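PDB 3JQY: polysialic acid O-acetyltransferase, which catalyses the transfer of acetyl groups from acetyl-CoA to the O7 or O9 hydroxyls of long polysialic acid chains of the bacterial capsule. Local coordinates for residues L47-E52 against E71-T76; S92-D97 against T112-G117. All blocks are in the same frame, centred on the assembly; numbering follows the deposited sequence. Where two conformers were deposited one is given.

Contact 1 (L47-E52 against E71-T76); sequences LVNSKE and ECRWLT
K51 and R73 form a single beta bridge between L47-E52 and E71-T76, two successive coils of a left-handed parallel beta-helix. The bridge rests on two backbone bonds: K51 N donates to C72 O, and W74 N to K51 O at 3.0 Å. E71-T76 turns a corner of the coil at R73 and W74, and W74 CA adds a CH···O contact to E52 O. S50 OG takes the N-H of C72 at 3.0 Å while donating to V48 O of its own segment, so one hydroxyl ties the bend to the next coil.

N49 is gripped twice. Its ND2 donates a hydrogen bond to E71 OE2 (3.1 Å), reaching it from above the carboxylate plane, and its backbone O receives R73 NH1 within the guanidinium plane. K51 CD lies over one face of that guanidinium, 3.4 Å from R73 NH2; K51 NZ and R73 NH2, 4.6 Å apart, are like charges not in contact. Two CH-pi contacts share one face of the W74 indole: K51 CG, set between its backbone N and carbonyl carbon (chi1 71°), stands over the six-membered ring, 14° off the normal, and E52 CB lies 3.6 Å from the five-membered centroid, 23° off.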
# COMPACT_ATOMS: atom_id res chain seq x y z
N LEU B 47 0.99 -32.05 9.21
CA LEU B 47 1.49 -30.69 9.10
C LEU B 47 2.47 -30.37 10.20
O LEU B 47 2.59 -31.11 11.18
CB LEU B 47 0.33 -29.69 9.15
CG LEU B 47 -0.79 -29.96 8.15
CD1 LEU B 47 -1.86 -28.89 8.28
CD2 LEU B 47 -0.24 -30.03 6.73
N VAL B 48 3.20 -29.28 10.04
CA VAL B 48 4.15 -28.84 11.04
C VAL B 48 3.89 -27.39 11.46
O VAL B 48 3.54 -26.55 10.64
CB VAL B 48 5.62 -28.99 10.57
CG1 VAL B 48 5.97 -30.46 10.40
CG2 VAL B 48 5.84 -28.23 9.27
N ASN B 49 4.05 -27.13 12.76
CA ASN B 49 3.91 -25.78 13.30
C ASN B 49 2.68 -25.01 12.80
O ASN B 49 2.76 -23.82 12.53
CB ASN B 49 5.17 -24.98 12.99
CG ASN B 49 5.25 -23.68 13.77
OD1 ASN B 49 4.86 -23.62 14.94
ND2 ASN B 49 5.76 -22.64 13.13
N SER B 50 1.55 -25.70 12.69
CA SER B 50 0.34 -25.13 12.08
C SER B 50 -0.72 -24.74 13.10
O SER B 50 -0.85 -25.37 14.14
CB SER B 50 -0.25 -26.12 11.08
OG SER B 50 0.64 -26.34 10.00
N LYS B 51 -1.50 -23.70 12.78
CA LYS B 51 -2.55 -23.23 13.68
C LYS B 51 -3.56 -22.33 12.98
O LYS B 51 -3.23 -21.64 12.01
CB LYS B 51 -1.93 -22.47 14.85
CG LYS B 51 -1.37 -21.13 14.46
CD LYS B 51 -0.71 -20.43 15.65
CE LYS B 51 -1.70 -20.16 16.76
NZ LYS B 51 -1.06 -19.45 17.91
N GLU B 52 -4.79 -22.34 13.49
CA GLU B 52 -5.80 -21.34 13.15
C GLU B 52 -6.14 -21.33 11.66
O GLU B 52 -6.29 -20.26 11.06
CB GLU B 52 -5.35 -19.95 13.60
CG GLU B 52 -5.18 -19.82 15.10
CD GLU B 52 -6.50 -19.75 15.84
OE1 GLU B 52 -7.55 -19.65 15.17
OE2 GLU B 52 -6.49 -19.80 17.09
N GLU B 71 3.56 -26.02 6.55
CA GLU B 71 3.17 -25.21 7.68
C GLU B 71 2.09 -24.23 7.25
O GLU B 71 2.34 -23.36 6.41
CB GLU B 71 4.39 -24.43 8.19
CG GLU B 71 4.05 -23.33 9.19
CD GLU B 71 5.25 -22.43 9.47
OE1 GLU B 71 5.21 -21.24 9.10
OE2 GLU B 71 6.24 -22.92 10.06
N CYS B 72 0.89 -24.39 7.79
CA CYS B 72 -0.21 -23.47 7.52
C CYS B 72 -0.50 -22.71 8.79
O CYS B 72 -0.81 -23.31 9.82
CB CYS B 72 -1.46 -24.23 7.11
SG CYS B 72 -1.27 -25.23 5.64
N ARG B 73 -0.39 -21.39 8.73
CA ARG B 73 -0.74 -20.54 9.87
C ARG B 73 -1.67 -19.42 9.44
O ARG B 73 -1.34 -18.62 8.55
CB ARG B 73 0.53 -20.00 10.55
CG ARG B 73 1.45 -21.11 11.05
CD ARG B 73 2.79 -20.58 11.53
NE ARG B 73 2.66 -19.73 12.71
CZ ARG B 73 2.58 -20.19 13.96
NH1 ARG B 73 2.60 -21.50 14.20
NH2 ARG B 73 2.47 -19.34 14.97
N TRP B 74 -2.84 -19.37 10.06
CA TRP B 74 -3.89 -18.43 9.68
C TRP B 74 -4.17 -18.50 8.19
O TRP B 74 -4.34 -17.48 7.52
CB TRP B 74 -3.54 -17.01 10.13
CG TRP B 74 -3.61 -16.89 11.61
CD1 TRP B 74 -4.74 -16.71 12.36
CD2 TRP B 74 -2.53 -16.98 12.53
NE1 TRP B 74 -4.41 -16.67 13.69
CE2 TRP B 74 -3.06 -16.83 13.82
CE3 TRP B 74 -1.15 -17.16 12.38
CZ2 TRP B 74 -2.27 -16.86 14.97
CZ3 TRP B 74 -0.36 -17.19 13.52
CH2 TRP B 74 -0.92 -17.04 14.80
N LEU B 75 -4.23 -19.72 7.67
CA LEU B 75 -4.62 -19.93 6.29
C LEU B 75 -6.13 -20.16 6.21
O LEU B 75 -6.68 -20.94 6.99
CB LEU B 75 -3.89 -21.16 5.74
CG LEU B 75 -4.36 -21.62 4.35
CD1 LEU B 75 -3.95 -20.61 3.30
CD2 LEU B 75 -3.78 -23.00 4.04
N THR B 76 -6.79 -19.47 5.28
CA THR B 76 -8.20 -19.68 4.99
C THR B 76 -8.31 -20.01 3.50
O THR B 76 -7.84 -19.25 2.66
CB THR B 76 -9.06 -18.44 5.29
OG1 THR B 76 -8.91 -18.06 6.66
CG2 THR B 76 -10.54 -18.71 5.00
O HOH W 1 -7.74 -18.74 9.25

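Contact 2 (S92-D97 against T112-G117); sequences SKIKGD and TTIGAG
K93 and T113 pair as a single parallel beta bridge, with their CA atoms 4.6 Å apart; within the segments S92-D97 and T112-G117, the CA 92-95 and CA 112-116 directions differ by 14°. Two backbone hydrogen bonds, both made by K93, define the register. K93 N donates to T112 O, and K93 O accepts from I114 N; each measures 2.8 Å, but the second is more bent, with an angle of 134° at the hydrogen. T113 CA adds a longer CH···O contact to the same K93 O. The ladder stops there: K95 N stays 3.8 Å from I114 O, too far for a bond, and is a buried polar atom with no partner in the model.

The apolar contact is made by I94 and I114, whose side chains run side by side and meet through their CD1 atoms at 3.8 Å. In I94, CG1 is anti to the backbone N (chi1 -173°), and both CG1 and CD1 approach I114 CD1. I108 of strand 105-108 touches both isoleucines, joining them to another wall of the coil interior.

The lysines contribute through their methylenes. K93 CD lies 4.2 Å from T113 CG2, the two side chains pointing the same way, while K95 lays its CD against A116, 3.9 Å from A116 N, the chain then continuing away from the 112-117 segment.

The hydroxyls find their partners beyond the two segments. S92 OG bonds to H89 O, T112 OG1 to G130 O and C133 N, and T113 OG1 to R222 NH2.

K93 and K95 here lie on the side opposite the isoleucines. Short parallel strands in register, with stacked isoleucines turned inward, are characteristic of the left-handed beta-helix built by the hexapeptide-repeat transferases.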
# COMPACT_ATOMS: atom_id res chain seq x y z
N SER B 92 6.27 -26.54 2.16
CA SER B 92 5.98 -25.13 1.95
C SER B 92 5.49 -24.49 3.24
O SER B 92 5.15 -25.19 4.20
CB SER B 92 4.93 -24.96 0.85
OG SER B 92 3.76 -25.70 1.16
N LYS B 93 5.45 -23.17 3.28
CA LYS B 93 4.97 -22.45 4.44
C LYS B 93 3.99 -21.40 3.95
O LYS B 93 4.34 -20.58 3.10
CB LYS B 93 6.12 -21.76 5.18
CG LYS B 93 7.20 -22.71 5.66
CD LYS B 93 8.18 -21.98 6.56
CE LYS B 93 9.29 -22.89 7.05
NZ LYS B 93 10.21 -22.17 7.97
N ILE B 94 2.77 -21.42 4.47
CA ILE B 94 1.73 -20.56 3.91
C ILE B 94 0.86 -19.90 4.98
O ILE B 94 0.60 -20.46 6.05
CB ILE B 94 0.85 -21.33 2.91
CG1 ILE B 94 -0.12 -20.37 2.21
CG2 ILE B 94 0.12 -22.46 3.60
CD1 ILE B 94 -0.68 -20.90 0.91
N LYS B 95 0.44 -18.68 4.66
CA LYS B 95 -0.50 -17.90 5.45
C LYS B 95 -1.41 -17.19 4.45
O LYS B 95 -1.13 -17.17 3.26
CB LYS B 95 0.25 -16.85 6.27
CG LYS B 95 1.40 -17.42 7.10
CD LYS B 95 2.01 -16.38 8.02
CE LYS B 95 3.22 -16.96 8.73
NZ LYS B 95 3.44 -16.31 10.05
N GLY B 96 -2.51 -16.61 4.93
CA GLY B 96 -3.35 -15.78 4.08
C GLY B 96 -4.64 -16.40 3.60
O GLY B 96 -5.18 -17.33 4.20
N ASP B 97 -5.14 -15.86 2.49
CA ASP B 97 -6.46 -16.23 2.00
C ASP B 97 -6.38 -16.69 0.56
O ASP B 97 -5.94 -15.95 -0.31
CB ASP B 97 -7.40 -15.03 2.09
CG ASP B 97 -7.68 -14.62 3.53
OD1 ASP B 97 -7.18 -13.56 3.95
OD2 ASP B 97 -8.38 -15.37 4.24
N THR B 112 8.17 -23.65 -0.94
CA THR B 112 7.87 -22.24 -1.17
C THR B 112 7.39 -21.61 0.14
O THR B 112 6.64 -22.24 0.90
CB THR B 112 6.81 -22.09 -2.28
OG1 THR B 112 7.45 -22.22 -3.56
CG2 THR B 112 6.09 -20.75 -2.19
N THR B 113 7.83 -20.39 0.42
CA THR B 113 7.41 -19.69 1.62
C THR B 113 6.57 -18.48 1.27
O THR B 113 6.87 -17.75 0.32
CB THR B 113 8.61 -19.26 2.50
OG1 THR B 113 9.45 -18.34 1.78
CG2 THR B 113 9.43 -20.49 2.87
N ILE B 114 5.49 -18.28 2.03
CA ILE B 114 4.54 -17.22 1.73
C ILE B 114 4.21 -16.45 3.00
O ILE B 114 3.80 -17.03 4.01
CB ILE B 114 3.24 -17.80 1.13
CG1 ILE B 114 3.54 -18.45 -0.24
CG2 ILE B 114 2.18 -16.72 1.03
CD1 ILE B 114 2.42 -19.35 -0.76
N GLY B 115 4.40 -15.14 2.94
CA GLY B 115 4.20 -14.28 4.10
C GLY B 115 2.76 -13.91 4.40
O GLY B 115 1.86 -14.08 3.57
N ALA B 116 2.55 -13.36 5.60
CA ALA B 116 1.22 -12.94 6.03
C ALA B 116 0.64 -11.91 5.06
O ALA B 116 1.37 -11.10 4.50
CB ALA B 116 1.29 -12.37 7.45
N GLY B 117 -0.67 -11.93 4.90
CA GLY B 117 -1.33 -10.95 4.04
C GLY B 117 -1.48 -11.43 2.62
O GLY B 117 -1.95 -10.70 1.75

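Both segments of contact 1 come before those of contact 2 along the chain, and the two centres lie about 9 Å apart. Their segments abut directly: strand 71-80, which carries E71-T76, lies parallel to strand 93-95 in one sheet. E71 O and I94 N, 2.8 Å apart, probably form a hydrogen bond, as do T76 N and G96 O at 2.9 Å. Thus 47-52, 71-76, 92-97 and 112-117 stack as four successive levels on the beta-helix. Contact 1 lies nearer the surface, and contact 2 is closer to the chain centre. Both lie away from the predicted acetyl-CoA sites and belong to the left-handed beta-helix of each subunit, each contact joining one coil to the next.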